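Local structure of spindle assembly abnormal protein 6 homolog (Drosophila melanogaster, 5AL7) at residues E31-F36 and K45-L50; Q62-E67 and M74-V79; E117-T122 and Q139-R144; R131-Y136 and P155-P160. The protein forms the central scaffold of the centriole cartwheel, nine homodimers joining through their globular heads into a ring that sets the organelle's ninefold symmetry. The protein carries 1 engineered substitution. All blocks are in the same frame, centred on the assembly; numbering follows the deposited sequence.

Contact 1. Residues E31-F36 and K45-L50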
# COMPACT_ATOMS: atom_id res chain seq x y z
N GLU A 31 6.88 -14.64 7.12
CA GLU A 31 6.96 -14.11 8.47
C GLU A 31 7.93 -14.93 9.32
O GLU A 31 7.86 -16.16 9.34
CB GLU A 31 5.59 -14.08 9.11
CG GLU A 31 5.52 -13.25 10.37
CD GLU A 31 4.13 -13.21 10.96
OE1 GLU A 31 3.16 -13.04 10.19
OE2 GLU A 31 4.01 -13.36 12.20
N MET A 32 8.81 -14.25 10.05
CA MET A 32 9.87 -14.90 10.80
C MET A 32 10.07 -14.23 12.15
O MET A 32 10.07 -13.02 12.22
CB MET A 32 11.17 -14.82 10.01
CG MET A 32 11.38 -15.89 8.98
SD MET A 32 13.05 -15.74 8.37
CE MET A 32 13.92 -15.91 9.92
N LEU A 33 10.28 -15.02 13.20
CA LEU A 33 10.57 -14.44 14.51
C LEU A 33 12.08 -14.21 14.56
O LEU A 33 12.87 -15.13 14.37
CB LEU A 33 10.09 -15.36 15.64
CG LEU A 33 10.08 -14.81 17.07
CD1 LEU A 33 9.15 -13.62 17.15
CD2 LEU A 33 9.64 -15.86 18.05
N VAL A 34 12.48 -12.95 14.72
CA VAL A 34 13.88 -12.54 14.65
C VAL A 34 14.36 -12.02 16.00
O VAL A 34 13.62 -11.35 16.73
CB VAL A 34 14.07 -11.46 13.56
CG1 VAL A 34 15.49 -10.92 13.53
CG2 VAL A 34 13.68 -12.02 12.20
N ASN A 35 15.60 -12.36 16.34
CA ASN A 35 16.21 -11.86 17.55
C ASN A 35 16.90 -10.53 17.35
O ASN A 35 17.75 -10.40 16.49
CB ASN A 35 17.23 -12.89 18.07
CG ASN A 35 16.56 -14.02 18.79
OD1 ASN A 35 16.27 -13.93 19.98
ND2 ASN A 35 16.26 -15.09 18.06
N PHE A 36 16.61 -9.57 18.22
CA PHE A 36 17.22 -8.25 18.16
C PHE A 36 18.25 -8.09 19.28
O PHE A 36 17.91 -7.98 20.46
CB PHE A 36 16.14 -7.17 18.23
CG PHE A 36 15.46 -6.89 16.91
CD1 PHE A 36 14.68 -7.85 16.29
CD2 PHE A 36 15.63 -5.67 16.28
CE1 PHE A 36 14.07 -7.60 15.06
CE2 PHE A 36 15.02 -5.41 15.05
CZ PHE A 36 14.25 -6.38 14.44
N LYS A 45 12.68 -10.29 20.98
CA LYS A 45 12.31 -11.15 19.85
C LYS A 45 11.08 -10.60 19.19
O LYS A 45 10.03 -10.52 19.83
CB LYS A 45 12.07 -12.59 20.29
CG LYS A 45 13.03 -13.58 19.69
CD LYS A 45 12.71 -15.00 20.12
CE LYS A 45 13.79 -15.55 21.04
NZ LYS A 45 13.62 -17.00 21.26
N ARG A 46 11.20 -10.21 17.93
CA ARG A 46 10.11 -9.53 17.21
C ARG A 46 9.66 -10.27 15.97
O ARG A 46 10.47 -10.95 15.34
CB ARG A 46 10.53 -8.11 16.82
CG ARG A 46 11.10 -7.30 17.96
CD ARG A 46 11.49 -5.91 17.52
NE ARG A 46 12.01 -5.15 18.65
CZ ARG A 46 12.39 -3.88 18.57
NH1 ARG A 46 12.33 -3.24 17.42
NH2 ARG A 46 12.86 -3.26 19.65
N SER A 47 8.39 -10.13 15.60
CA SER A 47 7.90 -10.70 14.34
C SER A 47 8.26 -9.81 13.15
O SER A 47 7.82 -8.66 13.08
CB SER A 47 6.38 -10.89 14.34
OG SER A 47 6.01 -12.09 14.98
N CYS A 48 9.05 -10.37 12.24
CA CYS A 48 9.48 -9.66 11.04
C CYS A 48 8.97 -10.33 9.78
O CYS A 48 8.43 -11.43 9.81
CB CYS A 48 11.00 -9.56 10.99
SG CYS A 48 11.75 -8.62 12.34
N LEU A 49 9.17 -9.65 8.66
CA LEU A 49 8.86 -10.14 7.33
C LEU A 49 10.13 -10.14 6.52
O LEU A 49 10.78 -9.09 6.39
CB LEU A 49 7.82 -9.26 6.63
CG LEU A 49 6.39 -9.27 7.16
CD1 LEU A 49 5.70 -8.05 6.64
CD2 LEU A 49 5.68 -10.54 6.70
N LEU A 50 10.50 -11.31 6.01
CA LEU A 50 11.71 -11.42 5.21
C LEU A 50 11.42 -11.55 3.73
O LEU A 50 10.55 -12.32 3.30
CB LEU A 50 12.56 -12.59 5.69
CG LEU A 50 13.97 -12.50 5.11
CD1 LEU A 50 14.96 -12.81 6.20
CD2 LEU A 50 14.16 -13.45 3.94
O HOH W 1 2.89 -11.60 15.01
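The beta hairpin of strands 23-36 and 44-55 brings F36 and R46 into a stack. The arginine side chain crosses that of F36 at about a right angle, and R46 CD sits over the ring centre, 3.9 Å from the centroid. R46 stays extended from CG to NE (chi2 -179°), and its guanidinium lies nearly flat on the ring, planes 16° apart, as a cation-pi contact with R46 CZ 4.7 Å from the F36 centroid. A salt bridge from R46 NH1 to E67 on the next strand probably limits the rotation of the guanidinium. C48 takes the edge of the same ring, its SG near the ring plane and 3.7 Å from F36 CE1, a sulfur-aromatic contact. Antiparallel pairing underlies all this: M32 with C48 and V34 with R46 are hydrogen-bonded pairs, each exchanging two N-H...O bonds, in the sheet of the SAS-6 N-terminal head domain. V34 CG2 packs on C48 CB at 3.8 Å, and M32 SD lies beside L50 CD1 at 4.1 Å; L65, L118 and helix 97-113 add to this apolar side. The sheet face carrying E31, L33 and N35 is more polar. There L33 crosses K45, with L33 CD2 3.8 Å from K45 CD. A water touches S47 OG at 3.2 Å and gives a weak bond to E31 OE2, while E31 OE1 forms a salt bridge with K68.

Contact 2. Residues Q62-E67 and M74-V79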
# COMPACT_ATOMS: atom_id res chain seq x y z
N GLN A 62 20.00 -9.30 -2.35
CA GLN A 62 19.50 -8.44 -1.30
C GLN A 62 18.50 -9.16 -0.40
O GLN A 62 17.60 -9.87 -0.89
CB GLN A 62 18.86 -7.17 -1.86
CG GLN A 62 18.78 -6.07 -0.83
CD GLN A 62 17.90 -4.93 -1.25
OE1 GLN A 62 16.69 -5.10 -1.37
NE2 GLN A 62 18.49 -3.77 -1.46
N LEU A 63 18.71 -8.99 0.90
CA LEU A 63 17.81 -9.49 1.93
C LEU A 63 17.20 -8.32 2.67
O LEU A 63 17.91 -7.49 3.24
CB LEU A 63 18.52 -10.40 2.93
CG LEU A 63 19.24 -11.66 2.44
CD1 LEU A 63 20.05 -12.28 3.57
CD2 LEU A 63 18.24 -12.65 1.92
N ARG A 64 15.88 -8.22 2.64
CA ARG A 64 15.18 -7.17 3.35
C ARG A 64 14.41 -7.72 4.52
O ARG A 64 13.68 -8.71 4.40
CB ARG A 64 14.25 -6.39 2.42
CG ARG A 64 14.99 -5.39 1.55
CD ARG A 64 14.05 -4.66 0.63
NE ARG A 64 13.72 -5.49 -0.53
CZ ARG A 64 12.52 -6.00 -0.73
NH1 ARG A 64 11.52 -5.73 0.11
NH2 ARG A 64 12.31 -6.76 -1.80
N LEU A 65 14.58 -7.07 5.66
CA LEU A 65 13.90 -7.46 6.89
C LEU A 65 13.03 -6.31 7.39
O LEU A 65 13.54 -5.21 7.63
CB LEU A 65 14.93 -7.87 7.93
CG LEU A 65 14.50 -8.66 9.15
CD1 LEU A 65 14.16 -10.10 8.76
CD2 LEU A 65 15.63 -8.60 10.14
N THR A 66 11.73 -6.54 7.52
CA THR A 66 10.84 -5.47 7.99
C THR A 66 10.13 -5.87 9.29
O THR A 66 9.79 -7.04 9.47
CB THR A 66 9.76 -5.12 6.94
OG1 THR A 66 8.91 -6.25 6.72
CG2 THR A 66 10.39 -4.69 5.64
N GLU A 67 9.94 -4.94 10.22
CA GLU A 67 9.14 -5.28 11.39
C GLU A 67 7.67 -5.31 11.01
O GLU A 67 7.14 -4.33 10.51
CB GLU A 67 9.39 -4.29 12.51
CG GLU A 67 10.74 -4.42 13.14
CD GLU A 67 10.88 -3.57 14.38
OE1 GLU A 67 9.94 -3.58 15.22
OE2 GLU A 67 11.93 -2.92 14.51
N MET A 74 12.94 -0.85 8.47
CA MET A 74 13.57 -1.72 7.49
C MET A 74 15.08 -1.85 7.62
O MET A 74 15.79 -0.85 7.79
CB MET A 74 13.23 -1.23 6.08
CG MET A 74 13.41 -2.25 4.99
SD MET A 74 12.80 -1.58 3.44
CE MET A 74 11.04 -1.68 3.71
N TYR A 75 15.56 -3.08 7.50
CA TYR A 75 16.98 -3.41 7.61
C TYR A 75 17.37 -4.18 6.37
O TYR A 75 16.69 -5.14 5.99
CB TYR A 75 17.27 -4.22 8.87
CG TYR A 75 16.69 -3.58 10.10
CD1 TYR A 75 17.38 -2.58 10.78
CD2 TYR A 75 15.43 -3.93 10.55
CE1 TYR A 75 16.83 -1.98 11.92
CE2 TYR A 75 14.87 -3.33 11.67
CZ TYR A 75 15.58 -2.36 12.35
OH TYR A 75 15.01 -1.76 13.45
N ILE A 76 18.40 -3.69 5.68
CA ILE A 76 18.74 -4.24 4.38
C ILE A 76 20.16 -4.77 4.35
O ILE A 76 21.08 -4.09 4.82
CB ILE A 76 18.57 -3.19 3.27
CG1 ILE A 76 17.12 -2.72 3.21
CG2 ILE A 76 19.03 -3.75 1.93
CD1 ILE A 76 16.85 -1.73 2.11
N THR A 77 20.32 -5.97 3.80
CA THR A 77 21.64 -6.54 3.52
C THR A 77 21.85 -6.74 2.03
O THR A 77 21.11 -7.48 1.37
CB THR A 77 21.84 -7.88 4.23
OG1 THR A 77 21.99 -7.65 5.64
CG2 THR A 77 23.08 -8.56 3.74
N THR A 78 22.85 -6.07 1.47
CA THR A 78 23.12 -6.20 0.04
C THR A 78 24.53 -6.69 -0.22
O THR A 78 25.50 -6.00 0.10
CB THR A 78 22.90 -4.87 -0.71
OG1 THR A 78 21.67 -4.27 -0.29
CG2 THR A 78 22.87 -5.12 -2.21
N VAL A 79 24.66 -7.87 -0.81
CA VAL A 79 25.98 -8.42 -1.11
C VAL A 79 26.13 -8.65 -2.61
O VAL A 79 25.32 -9.33 -3.24
CB VAL A 79 26.27 -9.73 -0.31
CG1 VAL A 79 25.04 -10.63 -0.24
CG2 VAL A 79 27.47 -10.47 -0.89
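Q62 lays the end of its side chain across I76 and T78. With CG anti to the backbone N (chi1 -160°) and the chain extended beyond it, Q62 NE2 comes 3.4 Å from I76 CG2 and also gives a weak hydrogen bond to T78 OG1. The other end of the amide, Q62 OE1, takes a weak bond from R64 NE at 3.1 Å, lying in the guanidinium plane at its edge. An alanine in place of Q62 would probably leave T78 OG1 and R64 NE without these mates and open a gap beside I76 CG2. R64 runs side by side with I76, CG to CG1 at 3.8 Å, before its guanidinium turns to a salt bridge with E53 and a cation-pi contact with Y167. Further along, T66 CG2 packs on M74 CE at 3.6 Å, and T66 OG1 bonds to Q71. On the opposite face the Y75 hydroxyl gives E67 OE2 a weak bond of 3.5 Å, carboxylate and ring nearly coplanar; the main partner of E67 is R46. L63 with T77 and L65 with Y75 hold the backbones together through four N-H...O bonds. This hairpin is interior to the sheet: strand 44-55 pairs with 60-67 on one flank, strand 149-158 with 70-80 on the other, and helix 161-187 packs over M74 and I76 through V164, T163 and Y167.

Contact 3. Residues E117-T122 and Q139-R144. With NO3 (nitrate ion), chain C.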
# COMPACT_ATOMS: atom_id res chain seq x y z
N GLU A 117 18.23 -19.95 14.06
CA GLU A 117 17.69 -18.70 14.56
C GLU A 117 18.29 -17.53 13.80
O GLU A 117 19.49 -17.48 13.59
CB GLU A 117 17.98 -18.56 16.05
CG GLU A 117 17.10 -19.41 16.93
CD GLU A 117 17.07 -18.90 18.34
OE1 GLU A 117 17.95 -18.08 18.69
OE2 GLU A 117 16.17 -19.32 19.11
N LEU A 118 17.46 -16.57 13.41
CA LEU A 118 17.95 -15.39 12.73
C LEU A 118 18.14 -14.26 13.74
O LEU A 118 17.20 -13.86 14.43
CB LEU A 118 16.98 -14.96 11.64
CG LEU A 118 17.50 -13.96 10.62
CD1 LEU A 118 18.42 -14.63 9.63
CD2 LEU A 118 16.33 -13.32 9.93
N HIS A 119 19.38 -13.78 13.85
CA HIS A 119 19.72 -12.69 14.75
C HIS A 119 20.05 -11.41 13.98
O HIS A 119 20.56 -11.44 12.87
CB HIS A 119 20.92 -13.06 15.63
CG HIS A 119 20.60 -14.04 16.71
ND1 HIS A 119 20.65 -13.72 18.05
CD2 HIS A 119 20.27 -15.36 16.65
CE1 HIS A 119 20.35 -14.79 18.76
NE2 HIS A 119 20.12 -15.80 17.94
N LEU A 120 19.77 -10.29 14.62
CA LEU A 120 20.11 -8.97 14.14
C LEU A 120 20.91 -8.27 15.22
O LEU A 120 20.35 -7.72 16.16
CB LEU A 120 18.85 -8.20 13.76
CG LEU A 120 19.13 -6.96 12.92
CD1 LEU A 120 19.63 -7.36 11.58
CD2 LEU A 120 17.86 -6.14 12.79
N THR A 121 22.23 -8.37 15.13
CA THR A 121 23.11 -7.86 16.17
C THR A 121 23.68 -6.48 15.87
O THR A 121 24.14 -6.21 14.78
CB THR A 121 24.29 -8.83 16.39
OG1 THR A 121 23.80 -10.17 16.40
CG2 THR A 121 24.97 -8.55 17.72
N THR A 122 23.69 -5.61 16.87
CA THR A 122 24.32 -4.33 16.69
C THR A 122 25.82 -4.55 16.67
O THR A 122 26.36 -5.27 17.50
CB THR A 122 23.96 -3.33 17.79
OG1 THR A 122 22.58 -2.98 17.68
CG2 THR A 122 24.79 -2.07 17.65
N GLN A 139 22.76 -12.48 11.36
CA GLN A 139 23.45 -13.72 11.68
C GLN A 139 22.54 -14.94 11.71
O GLN A 139 21.42 -14.89 12.19
CB GLN A 139 24.14 -13.57 13.03
CG GLN A 139 25.18 -12.50 13.00
CD GLN A 139 25.82 -12.29 14.33
OE1 GLN A 139 25.14 -12.06 15.32
NE2 GLN A 139 27.14 -12.35 14.37
N PHE A 140 23.06 -16.05 11.21
CA PHE A 140 22.36 -17.32 11.23
C PHE A 140 22.99 -18.17 12.33
O PHE A 140 24.11 -18.67 12.16
CB PHE A 140 22.48 -18.01 9.87
CG PHE A 140 21.82 -17.26 8.76
CD1 PHE A 140 22.41 -16.11 8.23
CD2 PHE A 140 20.63 -17.71 8.21
CE1 PHE A 140 21.80 -15.41 7.21
CE2 PHE A 140 20.01 -17.02 7.18
CZ PHE A 140 20.60 -15.86 6.68
N VAL A 141 22.29 -18.28 13.46
CA VAL A 141 22.83 -18.92 14.66
C VAL A 141 22.18 -20.27 14.95
O VAL A 141 20.96 -20.40 14.93
CB VAL A 141 22.66 -18.01 15.89
CG1 VAL A 141 23.27 -18.65 17.09
CG2 VAL A 141 23.33 -16.66 15.64
N GLU A 142 23.01 -21.29 15.19
CA GLU A 142 22.61 -22.63 15.62
C GLU A 142 22.73 -22.76 17.13
O GLU A 142 23.83 -22.66 17.68
CB GLU A 142 23.47 -23.70 14.95
CG GLU A 142 23.00 -25.14 15.17
CD GLU A 142 24.08 -26.18 14.86
OE1 GLU A 142 24.95 -25.92 14.01
OE2 GLU A 142 24.05 -27.28 15.46
N ILE A 143 21.61 -22.96 17.81
CA ILE A 143 21.63 -23.12 19.26
C ILE A 143 22.12 -24.51 19.60
O ILE A 143 21.59 -25.49 19.08
CB ILE A 143 20.24 -22.90 19.91
CG1 ILE A 143 19.63 -21.57 19.44
CG2 ILE A 143 20.32 -23.03 21.44
CD1 ILE A 143 20.52 -20.35 19.69
N ARG A 144 23.16 -24.58 20.43
CA ARG A 144 23.80 -25.84 20.78
C ARG A 144 23.92 -26.04 22.29
O ARG A 144 23.77 -25.09 23.07
CB ARG A 144 25.17 -25.90 20.12
CG ARG A 144 25.09 -26.04 18.61
CD ARG A 144 26.47 -26.13 17.97
NE ARG A 144 27.28 -27.19 18.56
CZ ARG A 144 27.26 -28.45 18.15
NH1 ARG A 144 26.46 -28.82 17.16
NH2 ARG A 144 28.03 -29.36 18.75
N NO3 C . 27.81 -32.09 17.10
O1 NO3 C . 27.67 -32.68 18.22
O2 NO3 C . 28.95 -31.67 16.75
O3 NO3 C . 26.81 -31.93 16.34
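H119 can be traced outward from CB, which rests 4.2 Å from Q139 CB. Its CG, anti to the carbonyl carbon (chi1 -73°), carries the imidazole across V141 at about a right angle, so that H119 CD2 lies 3.5 Å from V141 CG2. At the tip, H119 NE2 donates a hydrogen bond of 3.2 Å to E117 OE1, meeting the oxygen nearly head-on but with that oxygen 28° out of the imidazole plane. The same oxygen touches I143 CD1 at 3.6 Å, roughly at right angles to the histidine bond. Two residues after H119, the hydroxyl of T121 donates to Q139 OE1 at 2.6 Å, coming from above the plane of the amide. The other face of the sheet is apolar: L118 CD1 sits over the F140 ring, offset toward its rim and 3.9 Å from the centroid, a CH-pi contact, and C111 of helix 97-113 touches both residues. Beyond the pairing, R144 NH1 bonds weakly to a nitrate ion, probably from the crystallisation liquor, and forms a salt bridge with E142. Four backbone N-H...O bonds tie E117 to V141 and H119 to Q139. This is an antiparallel strand pair with one face largely polar and the other packed on a helix, part of the SAS-6 head fold, whose family belongs to the XRCC4 N-terminal clan.

Contact 4. Residues R131-Y136 and P155-P160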
# COMPACT_ATOMS: atom_id res chain seq x y z
N ARG A 131 34.37 4.93 11.06
CA ARG A 131 32.96 4.87 10.71
C ARG A 131 32.72 3.89 9.55
O ARG A 131 33.58 3.69 8.69
CB ARG A 131 32.41 6.26 10.37
CG ARG A 131 30.92 6.29 10.06
CD ARG A 131 30.11 5.73 11.22
NE ARG A 131 28.67 5.75 10.95
CZ ARG A 131 27.77 5.09 11.67
NH1 ARG A 131 28.16 4.36 12.71
NH2 ARG A 131 26.49 5.15 11.35
N GLU A 132 31.55 3.26 9.57
CA GLU A 132 31.15 2.23 8.62
C GLU A 132 29.70 2.45 8.21
O GLU A 132 28.91 3.02 8.98
CB GLU A 132 31.33 0.86 9.24
CG GLU A 132 30.52 0.74 10.50
CD GLU A 132 30.89 -0.47 11.32
OE1 GLU A 132 31.86 -1.17 10.96
OE2 GLU A 132 30.23 -0.68 12.36
N VAL A 133 29.32 1.98 7.03
CA VAL A 133 27.95 2.15 6.55
C VAL A 133 26.99 1.19 7.25
O VAL A 133 25.86 1.56 7.61
CB VAL A 133 27.86 1.93 5.03
CG1 VAL A 133 26.47 2.28 4.52
CG2 VAL A 133 28.92 2.75 4.31
N HIS A 134 27.43 -0.05 7.43
CA HIS A 134 26.63 -1.08 8.07
C HIS A 134 26.75 -1.05 9.60
O HIS A 134 27.85 -1.15 10.15
CB HIS A 134 27.02 -2.45 7.51
CG HIS A 134 27.11 -2.49 6.02
ND1 HIS A 134 26.00 -2.42 5.20
CD2 HIS A 134 28.18 -2.60 5.19
CE1 HIS A 134 26.38 -2.48 3.94
NE2 HIS A 134 27.69 -2.58 3.90
N ASP A 135 25.62 -0.85 10.27
CA ASP A 135 25.59 -0.78 11.73
C ASP A 135 25.10 -2.07 12.38
O ASP A 135 25.01 -2.15 13.61
CB ASP A 135 24.70 0.38 12.18
CG ASP A 135 25.39 1.73 12.04
OD1 ASP A 135 26.62 1.75 11.79
OD2 ASP A 135 24.70 2.76 12.19
N TYR A 136 24.75 -3.07 11.57
CA TYR A 136 24.25 -4.33 12.11
C TYR A 136 24.88 -5.56 11.44
O TYR A 136 25.59 -5.45 10.47
CB TYR A 136 22.73 -4.39 11.99
CG TYR A 136 22.05 -3.14 12.50
CD1 TYR A 136 21.85 -2.95 13.86
CD2 TYR A 136 21.63 -2.14 11.63
CE1 TYR A 136 21.24 -1.80 14.34
CE2 TYR A 136 21.03 -1.00 12.09
CZ TYR A 136 20.83 -0.83 13.45
OH TYR A 136 20.22 0.32 13.92
N PRO A 155 26.89 -8.29 6.73
CA PRO A 155 26.84 -6.87 7.09
C PRO A 155 25.49 -6.26 6.72
O PRO A 155 25.12 -6.20 5.55
CB PRO A 155 27.97 -6.24 6.26
CG PRO A 155 28.76 -7.38 5.75
CD PRO A 155 27.84 -8.54 5.64
N CYS A 156 24.73 -5.90 7.75
CA CYS A 156 23.38 -5.36 7.60
C CYS A 156 23.30 -3.86 7.89
O CYS A 156 24.03 -3.33 8.70
CB CYS A 156 22.42 -6.10 8.51
SG CYS A 156 20.76 -6.06 7.91
N ARG A 157 22.36 -3.20 7.22
CA ARG A 157 22.27 -1.75 7.26
C ARG A 157 20.87 -1.30 7.64
O ARG A 157 19.88 -1.99 7.37
CB ARG A 157 22.66 -1.20 5.88
CG ARG A 157 22.83 0.29 5.79
CD ARG A 157 22.35 0.78 4.43
NE ARG A 157 22.97 2.04 4.02
CZ ARG A 157 22.58 3.24 4.44
NH1 ARG A 157 21.57 3.34 5.31
NH2 ARG A 157 23.19 4.33 4.02
N SER A 158 20.78 -0.15 8.29
CA SER A 158 19.47 0.43 8.55
C SER A 158 19.04 1.25 7.34
O SER A 158 19.68 2.26 7.01
CB SER A 158 19.49 1.29 9.80
OG SER A 158 18.17 1.53 10.20
N ALA A 159 18.01 0.79 6.64
CA ALA A 159 17.60 1.40 5.37
C ALA A 159 17.26 2.89 5.49
O ALA A 159 16.48 3.30 6.36
CB ALA A 159 16.43 0.64 4.79
N PRO A 160 17.85 3.70 4.61
CA PRO A 160 17.57 5.14 4.55
C PRO A 160 16.20 5.43 3.95
O PRO A 160 15.66 4.62 3.18
CB PRO A 160 18.69 5.67 3.65
CG PRO A 160 19.05 4.52 2.79
CD PRO A 160 18.85 3.29 3.61
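H134 puts CG anti to its carbonyl carbon (chi1 -47°), and its side chain stands at about a right angle to that of R157, with R157 CB at the ring edge and 3.6 Å from H134 ND1. R157 CG is anti to its own backbone N (chi1 -170°), and the arginine chain runs on past V133. The backbone here makes a classic beta bulge: D135 and Y136 both face C156, at the start of strand 136-142 in the head domain. Y136 N gives C156 O a bond of 3.0 Å, and C156 N returns one to Y136 O, approaching from well above the carbonyl plane. P155 CB lies over one face of the H134 ring, offset toward its rim and 3.8 Å from H134 CD2, a CH-pi contact. V133 CG1 touches R157 NE at 3.5 Å, packing a methyl on the start of the guanidinium. That group is held by its own segment, since R157 NH1 bonds to S158 O at 2.8 Å, with the oxygen in the guanidinium plane; NH2 goes to S12. An alanine in place of R157 would probably leave S158 O and the S12 hydroxyl without these donors and V133 CG1 without this neighbour, though the contact of CB with H134 would remain. The poorly ordered R131 makes a salt bridge with D135, whose CB covers part of one face of the Y136 ring. At the edge of that ring Y136 CE2 meets S158 CB at 3.6 Å, while Y136 CB lies 3.9 Å from C156 CB.

Overall arrangement
All four contacts reach one sheet of the head domain. Contacts 1 and 2, centres 12 Å apart, join through a probable bond from L49 N to T66 O at 2.8 Å and the R46-E67 salt bridge. Contact 1 meets contact 3 where N35 N probably bonds to L118 O at 2.9 Å, while contact 2 meets contact 4 through a probable bond from I76 N to R157 O at 2.8 Å. Contacts 3 and 4 interlock along the chain, their segments alternating, and L120 packs on both Y75 and C156. Contacts 1 and 4 do not touch, their nearest atoms being about 7 Å apart. From contact 4 the chain enters helix 161-187, leading to the coiled coil that mediates dimerisation.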